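PDB 3CR8: sulfate adenylyltransferase, adenylylsulfate kinase from Thiobacillus denitrificans, which phosphorylates adenosine 5'-phosphosulfate at the expense of ATP to make 3'-phosphoadenylyl sulfate, the activated form of sulfate. Local coordinates for residues A149-L154 and R254-S259; F370-T375 and V471-A476. All blocks are in the same frame, centred on the assembly; numbering follows the deposited sequence.

Contact 1 (A149-L154 and R254-S259); sequences ATPAEL and RNFGCS
Asn255 ND2 is the best-held polar atom, gripped by two hydrogen bonds, to Ala52 O and Ser54 O; OD1 of the same amide accepts one from Tyr9 N, so the end of helix 244-256 is tied to the N-terminal part of the chain. In the ATP-sulfurylase-like domain this C-terminal helix end meets the start of helix 151-160, which opens with a capping box. Glu153 N donates to Thr150 OG1 at 3.0 Å, the N-cap bond, and Thr150 N returns one to Glu153 OE1, arriving 51° out of the carboxylate plane. No hydrogen bond joins the two segments; the Phe256 ring carries the contact. Pro151 lays its CG over one ring face, a CH-pi contact 3.6 Å from the Phe256 centroid and only 12° off the normal. At the ring edge, near the plane, sits Ala149 O, 3.6 Å from Phe256 CE1. The Leu154 and Phe256 side chains meet at about a right angle, with Leu154 CD1 3.7 Å from Phe256 CD1, and His197 meets the same ring edge-to-face. Gly257, with its positive phi of 120°, closes the last turn in a Schellman motif. Asn255 O accepts a hydrogen bond from Arg155 NE of the facing helix, and Pro151 CB lies 3.5 Å from Asn255 O.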
loop_
_atom_site.group_PDB
_atom_site.type_symbol
_atom_site.label_atom_id
_atom_site.label_comp_id
_atom_site.label_asym_id
_atom_site.label_seq_id
_atom_site.Cartn_x
_atom_site.Cartn_y
_atom_site.Cartn_z
ATOM N N ALA A 149 38.933 7.074 -8.133
ATOM C CA ALA A 149 39.795 8.227 -8.419
ATOM C C ALA A 149 41.197 8.094 -7.846
ATOM O O ALA A 149 41.424 7.489 -6.814
ATOM C CB ALA A 149 39.169 9.504 -7.951
ATOM N N THR A 150 42.155 8.658 -8.546
ATOM C CA THR A 150 43.502 8.706 -8.024
ATOM C C THR A 150 43.507 9.893 -7.076
ATOM O O THR A 150 42.633 10.752 -7.150
ATOM C CB THR A 150 44.527 8.926 -9.155
ATOM O OG1 THR A 150 44.156 10.079 -9.933
ATOM C CG2 THR A 150 44.613 7.694 -10.071
ATOM N N PRO A 151 44.484 9.956 -6.177
ATOM C CA PRO A 151 44.522 11.175 -5.401
ATOM C C PRO A 151 44.444 12.428 -6.291
ATOM O O PRO A 151 43.698 13.361 -5.946
ATOM C CB PRO A 151 45.858 11.049 -4.672
ATOM C CG PRO A 151 45.974 9.652 -4.397
ATOM C CD PRO A 151 45.488 9.001 -5.696
ATOM N N ALA A 152 45.173 12.460 -7.408
ATOM C CA ALA A 152 45.095 13.640 -8.288
ATOM C C ALA A 152 43.691 13.857 -8.884
ATOM O O ALA A 152 43.169 14.993 -8.894
ATOM C CB ALA A 152 46.145 13.623 -9.376
ATOM N N GLU A 153 43.078 12.782 -9.371
ATOM C CA GLU A 153 41.732 12.877 -9.911
ATOM C C GLU A 153 40.754 13.390 -8.857
ATOM O O GLU A 153 39.937 14.285 -9.131
ATOM C CB GLU A 153 41.282 11.522 -10.452
ATOM C CG GLU A 153 41.820 11.190 -11.825
ATOM C CD GLU A 153 41.666 9.717 -12.165
ATOM O OE1 GLU A 153 41.042 8.981 -11.349
ATOM O OE2 GLU A 153 42.170 9.311 -13.247
ATOM N N LEU A 154 40.841 12.827 -7.650
ATOM C CA LEU A 154 39.940 13.235 -6.570
ATOM C C LEU A 154 40.123 14.704 -6.269
ATOM O O LEU A 154 39.151 15.442 -6.257
ATOM C CB LEU A 154 40.142 12.427 -5.284
ATOM C CG LEU A 154 38.849 11.940 -4.630
ATOM C CD1 LEU A 154 39.107 11.531 -3.210
ATOM C CD2 LEU A 154 37.761 12.969 -4.700
ATOM N N ARG A 254 45.208 12.584 3.780
ATOM C CA ARG A 254 45.778 13.853 3.400
ATOM C C ARG A 254 46.140 13.913 1.934
ATOM O O ARG A 254 45.930 14.937 1.281
ATOM C CB ARG A 254 47.029 14.134 4.195
ATOM C CG ARG A 254 47.593 15.484 3.847
ATOM C CD ARG A 254 48.925 15.722 4.476
ATOM N NE ARG A 254 49.427 17.019 4.083
ATOM C CZ ARG A 254 50.423 17.628 4.690
ATOM N NH1 ARG A 254 51.004 17.041 5.722
ATOM N NH2 ARG A 254 50.835 18.812 4.260
ATOM N N ASN A 255 46.709 12.830 1.411
ATOM C CA ASN A 255 47.126 12.835 0.014
ATOM C C ASN A 255 45.942 12.854 -0.940
ATOM O O ASN A 255 46.023 13.354 -2.049
ATOM C CB ASN A 255 48.091 11.695 -0.271
ATOM C CG ASN A 255 49.492 11.977 0.259
ATOM O OD1 ASN A 255 49.948 13.123 0.232
ATOM N ND2 ASN A 255 50.181 10.931 0.745
ATOM N N PHE A 256 44.810 12.353 -0.480
ATOM C CA PHE A 256 43.593 12.425 -1.286
ATOM C C PHE A 256 42.864 13.794 -1.207
ATOM O O PHE A 256 41.985 14.099 -2.016
ATOM C CB PHE A 256 42.647 11.299 -0.896
ATOM C CG PHE A 256 42.889 10.011 -1.638
ATOM C CD1 PHE A 256 42.320 9.807 -2.876
ATOM C CD2 PHE A 256 43.666 8.992 -1.079
ATOM C CE1 PHE A 256 42.524 8.627 -3.554
ATOM C CE2 PHE A 256 43.873 7.826 -1.757
ATOM C CZ PHE A 256 43.305 7.643 -3.001
ATOM N N GLY A 257 43.239 14.621 -0.240
ATOM C CA GLY A 257 42.653 15.939 -0.112
ATOM C C GLY A 257 41.953 16.165 1.225
ATOM O O GLY A 257 41.526 17.279 1.536
ATOM N N CYS A 258 41.825 15.120 2.031
ATOM C CA CYS A 258 41.041 15.252 3.243
ATOM C C CYS A 258 41.856 15.819 4.388
ATOM O O CYS A 258 43.017 15.452 4.579
ATOM C CB CYS A 258 40.487 13.892 3.634
ATOM S SG CYS A 258 39.724 13.150 2.286
ATOM N N SER A 259 41.235 16.689 5.172
ATOM C CA SER A 259 41.901 17.235 6.353
ATOM C C SER A 259 41.322 16.694 7.677
ATOM O O SER A 259 41.769 17.077 8.766
ATOM C CB SER A 259 41.879 18.773 6.317
ATOM O OG SER A 259 40.557 19.282 6.325
#

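Contact 2 (F370-T375 and V471-A476); sequences FTVFFT and VEIHVA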
loop_
_atom_site.group_PDB
_atom_site.type_symbol
_atom_site.label_atom_id
_atom_site.label_comp_id
_atom_site.label_asym_id
_atom_site.label_seq_id
_atom_site.Cartn_x
_atom_site.Cartn_y
_atom_site.Cartn_z
ATOM N N PHE A 370 22.504 -24.967 -0.160
ATOM C CA PHE A 370 23.142 -25.920 0.719
ATOM C C PHE A 370 23.263 -27.255 0.009
ATOM O O PHE A 370 22.419 -27.619 -0.844
ATOM C CB PHE A 370 22.351 -26.093 1.989
ATOM C CG PHE A 370 20.943 -26.606 1.778
ATOM C CD1 PHE A 370 19.930 -25.751 1.407
ATOM C CD2 PHE A 370 20.628 -27.935 2.012
ATOM C CE1 PHE A 370 18.652 -26.213 1.236
ATOM C CE2 PHE A 370 19.342 -28.406 1.840
ATOM C CZ PHE A 370 18.356 -27.549 1.450
ATOM N N THR A 371 24.330 -27.984 0.327
ATOM C CA THR A 371 24.460 -29.331 -0.203
ATOM C C THR A 371 24.160 -30.295 0.935
ATOM O O THR A 371 24.457 -30.021 2.106
ATOM C CB THR A 371 25.841 -29.633 -0.860
ATOM O OG1 THR A 371 26.759 -30.077 0.132
ATOM C CG2 THR A 371 26.418 -28.435 -1.514
ATOM N N VAL A 372 23.520 -31.400 0.594
ATOM C CA VAL A 372 23.298 -32.489 1.531
ATOM C C VAL A 372 24.280 -33.567 1.120
ATOM O O VAL A 372 24.210 -34.085 0.005
ATOM C CB VAL A 372 21.870 -33.064 1.419
ATOM C CG1 VAL A 372 21.799 -34.401 2.082
ATOM C CG2 VAL A 372 20.853 -32.120 2.022
ATOM N N PHE A 373 25.205 -33.887 2.013
ATOM C CA PHE A 373 26.319 -34.772 1.701
ATOM C C PHE A 373 26.193 -36.092 2.475
ATOM O O PHE A 373 26.478 -36.158 3.678
ATOM C CB PHE A 373 27.630 -34.066 2.057
ATOM C CG PHE A 373 28.804 -34.562 1.294
ATOM C CD1 PHE A 373 29.443 -35.746 1.658
ATOM C CD2 PHE A 373 29.274 -33.850 0.208
ATOM C CE1 PHE A 373 30.529 -36.200 0.950
ATOM C CE2 PHE A 373 30.355 -34.294 -0.499
ATOM C CZ PHE A 373 30.989 -35.476 -0.127
ATOM N N PHE A 374 25.731 -37.137 1.806
ATOM C CA PHE A 374 25.579 -38.442 2.446
ATOM C C PHE A 374 26.925 -39.158 2.530
ATOM O O PHE A 374 27.641 -39.276 1.538
ATOM C CB PHE A 374 24.645 -39.347 1.634
ATOM C CG PHE A 374 23.199 -38.923 1.631
ATOM C CD1 PHE A 374 22.773 -37.846 0.867
ATOM C CD2 PHE A 374 22.249 -39.644 2.348
ATOM C CE1 PHE A 374 21.441 -37.470 0.836
ATOM C CE2 PHE A 374 20.898 -39.275 2.328
ATOM C CZ PHE A 374 20.504 -38.180 1.569
ATOM N N THR A 375 27.265 -39.667 3.706
ATOM C CA THR A 375 28.479 -40.472 3.845
ATOM C C THR A 375 28.237 -41.759 4.642
ATOM O O THR A 375 27.439 -41.796 5.577
ATOM C CB THR A 375 29.663 -39.670 4.450
ATOM O OG1 THR A 375 30.747 -40.566 4.734
ATOM C CG2 THR A 375 29.231 -38.932 5.734
ATOM N N VAL A 471 25.276 -29.869 5.094
ATOM C CA VAL A 471 24.652 -30.803 6.043
ATOM C C VAL A 471 25.127 -32.235 5.769
ATOM O O VAL A 471 24.726 -32.859 4.770
ATOM C CB VAL A 471 23.097 -30.822 5.921
ATOM C CG1 VAL A 471 22.509 -31.932 6.768
ATOM C CG2 VAL A 471 22.497 -29.504 6.304
ATOM N N GLU A 472 25.970 -32.769 6.653
ATOM C CA GLU A 472 26.447 -34.140 6.494
ATOM C C GLU A 472 25.439 -35.086 7.096
ATOM O O GLU A 472 24.964 -34.879 8.217
ATOM C CB GLU A 472 27.789 -34.344 7.192
ATOM C CG GLU A 472 28.438 -35.692 6.892
ATOM C CD GLU A 472 29.839 -35.815 7.484
ATOM O OE1 GLU A 472 30.266 -34.892 8.217
ATOM O OE2 GLU A 472 30.518 -36.834 7.219
ATOM N N ILE A 473 25.084 -36.128 6.361
ATOM C CA ILE A 473 24.257 -37.154 6.976
ATOM C C ILE A 473 24.965 -38.491 6.901
ATOM O O ILE A 473 25.236 -39.011 5.821
ATOM C CB ILE A 473 22.802 -37.241 6.418
ATOM C CG1 ILE A 473 22.623 -38.437 5.520
ATOM C CG2 ILE A 473 22.362 -35.951 5.710
ATOM C CD1 ILE A 473 21.200 -38.652 5.242
ATOM N N HIS A 474 25.299 -39.016 8.078
ATOM C CA HIS A 474 26.045 -40.258 8.186
ATOM C C HIS A 474 25.100 -41.437 8.215
ATOM O O HIS A 474 24.396 -41.654 9.202
ATOM C CB HIS A 474 26.912 -40.263 9.441
ATOM C CG HIS A 474 27.574 -41.579 9.694
ATOM N ND1 HIS A 474 27.891 -42.026 10.961
ATOM C CD2 HIS A 474 27.958 -42.558 8.841
ATOM C CE1 HIS A 474 28.460 -43.214 10.871
ATOM N NE2 HIS A 474 28.500 -43.566 9.598
ATOM N N VAL A 475 25.085 -42.195 7.125
ATOM C CA VAL A 475 24.284 -43.415 7.037
ATOM C C VAL A 475 25.044 -44.587 7.663
ATOM O O VAL A 475 25.886 -45.223 7.016
ATOM C CB VAL A 475 23.930 -43.744 5.572
ATOM C CG1 VAL A 475 23.070 -44.984 5.485
ATOM C CG2 VAL A 475 23.229 -42.567 4.924
ATOM N N ALA A 476 24.738 -44.865 8.930
ATOM C CA ALA A 476 25.440 -45.895 9.702
ATOM C C ALA A 476 24.702 -47.251 9.785
ATOM O O ALA A 476 25.222 -48.216 10.350
ATOM C CB ALA A 476 25.778 -45.364 11.095
#
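Phe374 sets CG beside its backbone N and anti to the carbonyl carbon (chi1 -69°), which lays the ring alongside Ile473, the two side chains pointing the same way. Ile473 CG2 turns to Val372 CG1, 4.0 Å away, a branch set anti to the Val372 backbone N. Val475 CG2 comes to the Phe374 ring at its edge, 4.0 Å from CD2. Leu385 and Ala386 of helix 380-394 and Ile533 of helix 526-540 pack on this side of the sheet. Strand 370-376 is the central strand of the five-stranded parallel sheet of the P-loop kinase fold, and 469-475 is its neighbour, the segment axes 4.8 Å apart and turned by 23°. Five backbone hydrogen bonds alternate between them, from Val471 N to Thr371 O at one end to Val475 N to Thr375 O, 2.8 Å, at the other. Phe373, Glu472, Thr375 and His474 share the other face. Glu472, fully extended with CG anti to N, runs across Thr375, bringing its CG 3.5 Å from Thr375 CG2. Its carboxylate continues to a salt bridge with Arg461, and Thr375 OG1, anti to its backbone N, hydrogen-bonds to Tyr509 OH. Thr375 directly precedes Gly376, first residue of the predicted ATP-binding loop. His474 turns its ring edge to Thr375 O, which lies 3.4 Å from His474 CD2.

Overall arrangement
From the N terminus, the chain first passes through the mixed sheet of the PUA-like region and then reaches 149-154. Contact 1 closes about a hundred residues later, at 254-259, after the chain has laid down three strands of the parallel sheet of the ATP-sulfurylase-like domain; strand 260-262 follows at once. Contact 2 opens only at 370-375, first strand of the kinase domain, and closes at 471-476 after strands 401-404 and 444-447 have been placed on the other side of 370-376. The two closures are therefore in series, neither nested nor crossed. Their centres lie 53 Å apart on opposite sides of the chain's centre, contact 1 within the ATP-sulfurylase-like part, contact 2 within the kinase part.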